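Local atomic coordinates of hypothetical protein aq_1447 (Aquifex aeolicus, PDB entry 1YVU), a protein that uses short single-stranded DNA guides to bind complementary target strands and cleave target RNA as a divalent-metal-dependent Argonaute endonuclease. Residues Glu4-Lys17 with Asp300-Ala312. Numbering follows the deposited sequence.
Sequences EALLNLYRIEYRPK and DYGWYISPEEERA
Gly302 meets Arg15 where segment 300-312 leaves the preceding helix, 280-299: Gly302 O accepts Arg15 N at 2.9 Å. Its positive phi, with two bonds back into the last helical turn, makes the turn a Schellman motif. Strands 303-305 and 9-14 then run antiparallel, their axes at 170°. Trp303 and Tyr14 form a non-hydrogen-bonded pair whose rings make an offset stack, the Tyr14 ring and the indole five-membered ring having centroids 4.3 Å apart and planes 24° apart. Tyr14 CG, anti to its own N (chi1 -171°), brings CD1 over the indole, while CB makes a CH-pi contact with the six-membered ring; Pro16 CD covers the opposite face of the tyrosine. Ile12 CD1 meets Trp303 CZ3 at 3.7 Å, so an alanine in place of Trp303 would probably strip Tyr14 of its stacking partner and open a gap beside Ile12. Tyr304 and Glu13 form an antiparallel hydrogen-bonded pair, Glu13 N to Tyr304 O and Tyr304 N to Glu13 O, both nearly straight. Ile305 packs on Ile12, and Ser306 N reaches Arg11 O at 2.8 Å. Further along, the Glu309 chain bends at chi2 to lie alongside Tyr10; Tyr10 OH donates to Glu309 OE2 at 2.6 Å, from the anti side and tilted out of the carboxylate plane, and Glu309 OE1 pairs with Arg288. Glu310 N bonds weakly to Leu9 O, Leu6 CD2 lies over one face of the Arg311 guanidinium, and Ala312 N binds Ala5 O at 2.9 Å. The pairing thus joins linker L2 to the N-terminal domain: strand 303-305 edges an antiparallel sheet in which 9-14 also borders linker L1 strand 153-165, helix 94-107 packs against Ile12, Tyr14, Trp303 and Ile305, and helix 280-299 touches Leu6 and Tyr10.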
# COMPACT_ATOMS: atom_id res chain seq x y z
N GLU A 4 8.34 -16.14 21.19
CA GLU A 4 8.38 -16.76 19.83
C GLU A 4 7.61 -15.84 18.89
O GLU A 4 6.56 -16.23 18.36
CB GLU A 4 7.74 -18.16 19.87
CG GLU A 4 8.25 -19.09 21.01
CD GLU A 4 7.46 -20.41 21.14
OE1 GLU A 4 6.92 -20.90 20.11
OE2 GLU A 4 7.37 -20.95 22.28
N ALA A 5 8.10 -14.60 18.75
CA ALA A 5 7.53 -13.52 17.90
C ALA A 5 6.20 -12.85 18.30
O ALA A 5 5.11 -13.42 18.10
CB ALA A 5 7.51 -13.93 16.43
N LEU A 6 6.30 -11.62 18.81
CA LEU A 6 5.14 -10.86 19.27
C LEU A 6 4.53 -9.96 18.21
O LEU A 6 5.22 -9.55 17.29
CB LEU A 6 5.51 -10.00 20.48
CG LEU A 6 6.12 -10.61 21.72
CD1 LEU A 6 6.14 -9.55 22.80
CD2 LEU A 6 5.31 -11.75 22.17
N LEU A 7 3.22 -9.68 18.36
CA LEU A 7 2.46 -8.82 17.45
C LEU A 7 1.55 -7.86 18.22
O LEU A 7 1.04 -8.20 19.30
CB LEU A 7 1.55 -9.62 16.52
CG LEU A 7 1.99 -10.56 15.41
CD1 LEU A 7 1.77 -11.99 15.86
CD2 LEU A 7 1.22 -10.34 14.14
N ASN A 8 1.19 -6.76 17.51
CA ASN A 8 0.29 -5.66 17.91
C ASN A 8 -1.12 -6.14 18.20
O ASN A 8 -2.07 -5.35 18.03
CB ASN A 8 0.04 -4.73 16.72
CG ASN A 8 1.22 -3.98 16.28
OD1 ASN A 8 1.47 -2.87 16.75
ND2 ASN A 8 1.93 -4.54 15.33
N LEU A 9 -1.28 -7.43 18.48
CA LEU A 9 -2.61 -8.00 18.71
C LEU A 9 -2.86 -8.37 20.14
O LEU A 9 -2.05 -9.04 20.73
CB LEU A 9 -2.82 -9.21 17.80
CG LEU A 9 -2.60 -8.96 16.30
CD1 LEU A 9 -2.34 -10.23 15.57
CD2 LEU A 9 -3.77 -8.24 15.74
N TYR A 10 -3.96 -7.89 20.70
CA TYR A 10 -4.31 -8.16 22.08
C TYR A 10 -5.78 -8.56 22.18
O TYR A 10 -6.63 -7.81 21.68
CB TYR A 10 -4.15 -6.89 22.91
CG TYR A 10 -2.82 -6.23 22.82
CD1 TYR A 10 -2.55 -5.26 21.82
CD2 TYR A 10 -1.79 -6.59 23.70
CE1 TYR A 10 -1.25 -4.69 21.69
CE2 TYR A 10 -0.50 -6.02 23.60
CZ TYR A 10 -0.23 -5.08 22.59
OH TYR A 10 1.05 -4.61 22.44
N ARG A 11 -6.07 -9.64 22.92
CA ARG A 11 -7.45 -10.13 23.12
C ARG A 11 -8.25 -9.06 23.78
O ARG A 11 -7.84 -8.52 24.78
CB ARG A 11 -7.53 -11.40 23.97
CG ARG A 11 -7.05 -12.62 23.23
CD ARG A 11 -7.42 -13.95 23.88
NE ARG A 11 -7.06 -15.06 22.99
CZ ARG A 11 -6.84 -16.33 23.36
NH1 ARG A 11 -6.94 -16.68 24.64
NH2 ARG A 11 -6.49 -17.23 22.45
N ILE A 12 -9.28 -8.62 23.08
CA ILE A 12 -10.18 -7.60 23.56
C ILE A 12 -11.53 -8.25 23.91
O ILE A 12 -11.97 -9.22 23.28
CB ILE A 12 -10.28 -6.38 22.56
CG1 ILE A 12 -11.14 -5.28 23.15
CG2 ILE A 12 -10.80 -6.79 21.19
CD1 ILE A 12 -11.01 -4.00 22.43
N GLU A 13 -12.15 -7.75 24.97
CA GLU A 13 -13.42 -8.28 25.44
C GLU A 13 -14.33 -7.18 25.96
O GLU A 13 -13.85 -6.15 26.45
CB GLU A 13 -13.16 -9.31 26.55
CG GLU A 13 -13.08 -10.74 26.06
CD GLU A 13 -12.08 -11.61 26.80
OE1 GLU A 13 -11.88 -11.45 28.02
OE2 GLU A 13 -11.50 -12.49 26.15
N TYR A 14 -15.63 -7.38 25.77
CA TYR A 14 -16.66 -6.44 26.23
C TYR A 14 -17.77 -7.20 27.01
O TYR A 14 -18.49 -8.04 26.46
CB TYR A 14 -17.25 -5.65 25.05
CG TYR A 14 -18.16 -4.51 25.46
CD1 TYR A 14 -17.78 -3.59 26.46
CD2 TYR A 14 -19.41 -4.34 24.85
CE1 TYR A 14 -18.62 -2.54 26.85
CE2 TYR A 14 -20.27 -3.28 25.24
CZ TYR A 14 -19.87 -2.38 26.24
OH TYR A 14 -20.74 -1.40 26.70
N ARG A 15 -17.86 -6.89 28.31
CA ARG A 15 -18.84 -7.47 29.23
C ARG A 15 -19.46 -6.29 30.03
O ARG A 15 -19.20 -6.17 31.24
CB ARG A 15 -18.14 -8.45 30.21
CG ARG A 15 -17.27 -9.54 29.60
CD ARG A 15 -16.63 -10.40 30.70
NE ARG A 15 -15.33 -11.02 30.38
CZ ARG A 15 -15.12 -11.94 29.43
NH1 ARG A 15 -16.10 -12.35 28.64
NH2 ARG A 15 -13.94 -12.53 29.36
N PRO A 16 -20.32 -5.45 29.40
CA PRO A 16 -20.94 -4.29 30.08
C PRO A 16 -21.80 -4.50 31.33
O PRO A 16 -22.45 -5.55 31.51
CB PRO A 16 -21.70 -3.58 28.96
CG PRO A 16 -22.12 -4.68 28.08
CD PRO A 16 -20.93 -5.63 28.06
N LYS A 17 -21.71 -3.50 32.23
CA LYS A 17 -22.46 -3.47 33.49
C LYS A 17 -23.93 -3.17 33.13
O LYS A 17 -24.78 -4.08 33.17
CB LYS A 17 -21.87 -2.40 34.44
CG LYS A 17 -20.34 -2.49 34.72
CD LYS A 17 -19.83 -1.35 35.65
CE LYS A 17 -18.35 -1.53 36.04
NZ LYS A 17 -17.79 -0.42 36.86
N ASP A 300 -14.36 0.56 33.44
CA ASP A 300 -15.61 0.95 34.09
C ASP A 300 -16.78 0.87 33.12
O ASP A 300 -17.94 0.72 33.52
CB ASP A 300 -15.44 2.37 34.64
CG ASP A 300 -14.38 2.45 35.77
OD1 ASP A 300 -13.83 1.40 36.19
OD2 ASP A 300 -14.13 3.57 36.27
N TYR A 301 -16.45 0.85 31.83
CA TYR A 301 -17.45 0.80 30.77
C TYR A 301 -17.68 -0.62 30.28
O TYR A 301 -18.57 -0.88 29.46
CB TYR A 301 -17.04 1.76 29.65
CG TYR A 301 -17.03 3.20 30.15
CD1 TYR A 301 -15.89 3.73 30.78
CD2 TYR A 301 -18.20 4.00 30.12
CE1 TYR A 301 -15.91 5.03 31.38
CE2 TYR A 301 -18.23 5.30 30.71
CZ TYR A 301 -17.09 5.80 31.35
OH TYR A 301 -17.13 7.01 32.00
N GLY A 302 -16.92 -1.53 30.89
CA GLY A 302 -17.00 -2.96 30.60
C GLY A 302 -15.99 -3.54 29.64
O GLY A 302 -16.15 -4.69 29.20
N TRP A 303 -14.92 -2.79 29.33
CA TRP A 303 -13.89 -3.24 28.39
C TRP A 303 -12.61 -3.82 28.99
O TRP A 303 -12.01 -3.23 29.88
CB TRP A 303 -13.47 -2.09 27.48
CG TRP A 303 -14.47 -1.67 26.50
CD1 TRP A 303 -15.35 -0.65 26.64
CD2 TRP A 303 -14.70 -2.22 25.18
NE1 TRP A 303 -16.11 -0.52 25.50
CE2 TRP A 303 -15.73 -1.46 24.58
CE3 TRP A 303 -14.11 -3.29 24.44
CZ2 TRP A 303 -16.23 -1.73 23.28
CZ3 TRP A 303 -14.61 -3.57 23.12
CH2 TRP A 303 -15.66 -2.77 22.57
N TYR A 304 -12.17 -4.93 28.41
CA TYR A 304 -10.94 -5.59 28.81
C TYR A 304 -10.09 -5.71 27.56
O TYR A 304 -10.61 -5.97 26.47
CB TYR A 304 -11.19 -7.00 29.33
CG TYR A 304 -9.93 -7.72 29.74
CD1 TYR A 304 -9.28 -7.38 30.94
CD2 TYR A 304 -9.40 -8.79 28.96
CE1 TYR A 304 -8.14 -8.08 31.38
CE2 TYR A 304 -8.24 -9.50 29.39
CZ TYR A 304 -7.62 -9.13 30.61
OH TYR A 304 -6.50 -9.78 31.07
N ILE A 305 -8.79 -5.50 27.75
CA ILE A 305 -7.79 -5.61 26.71
C ILE A 305 -6.65 -6.36 27.38
O ILE A 305 -6.20 -5.99 28.48
CB ILE A 305 -7.29 -4.21 26.19
CG1 ILE A 305 -8.46 -3.32 25.69
CG2 ILE A 305 -6.30 -4.41 25.01
CD1 ILE A 305 -8.09 -1.91 25.27
N SER A 306 -6.21 -7.44 26.74
CA SER A 306 -5.12 -8.26 27.23
C SER A 306 -3.78 -7.48 27.21
O SER A 306 -3.50 -6.75 26.25
CB SER A 306 -4.99 -9.53 26.36
OG SER A 306 -4.21 -10.55 26.98
N PRO A 307 -3.02 -7.50 28.34
CA PRO A 307 -1.72 -6.80 28.44
C PRO A 307 -0.66 -7.55 27.61
O PRO A 307 0.38 -7.00 27.25
CB PRO A 307 -1.40 -6.93 29.93
CG PRO A 307 -2.76 -6.92 30.56
CD PRO A 307 -3.48 -7.90 29.68
N GLU A 308 -0.98 -8.80 27.31
CA GLU A 308 -0.13 -9.69 26.56
C GLU A 308 -0.42 -9.79 25.04
O GLU A 308 -1.54 -10.11 24.60
CB GLU A 308 -0.15 -11.08 27.22
CG GLU A 308 0.56 -11.12 28.58
CD GLU A 308 1.58 -12.24 28.70
OE1 GLU A 308 1.16 -13.42 28.80
OE2 GLU A 308 2.79 -11.94 28.69
N GLU A 309 0.65 -9.56 24.26
CA GLU A 309 0.64 -9.61 22.80
C GLU A 309 0.31 -11.00 22.35
O GLU A 309 0.47 -11.94 23.12
CB GLU A 309 2.03 -9.28 22.25
CG GLU A 309 2.45 -7.82 22.29
CD GLU A 309 2.79 -7.26 23.68
OE1 GLU A 309 3.11 -8.04 24.62
OE2 GLU A 309 2.74 -6.02 23.80
N GLU A 310 -0.19 -11.15 21.12
CA GLU A 310 -0.49 -12.47 20.62
C GLU A 310 0.76 -12.91 19.89
O GLU A 310 1.38 -12.13 19.15
CB GLU A 310 -1.71 -12.46 19.69
CG GLU A 310 -3.05 -12.14 20.38
CD GLU A 310 -3.55 -13.21 21.37
OE1 GLU A 310 -3.87 -14.35 20.93
OE2 GLU A 310 -3.66 -12.89 22.59
N ARG A 311 1.21 -14.11 20.23
CA ARG A 311 2.41 -14.68 19.63
C ARG A 311 2.08 -15.35 18.32
O ARG A 311 0.97 -15.86 18.15
CB ARG A 311 3.04 -15.69 20.59
CG ARG A 311 3.86 -15.04 21.69
CD ARG A 311 3.28 -15.22 23.09
NE ARG A 311 3.38 -13.99 23.88
CZ ARG A 311 4.25 -13.76 24.87
NH1 ARG A 311 5.14 -14.68 25.23
NH2 ARG A 311 4.24 -12.58 25.48
N ALA A 312 3.05 -15.33 17.41
CA ALA A 312 2.91 -15.96 16.08
C ALA A 312 2.81 -17.46 16.21
O ALA A 312 3.24 -18.02 17.22
CB ALA A 312 4.09 -15.61 15.22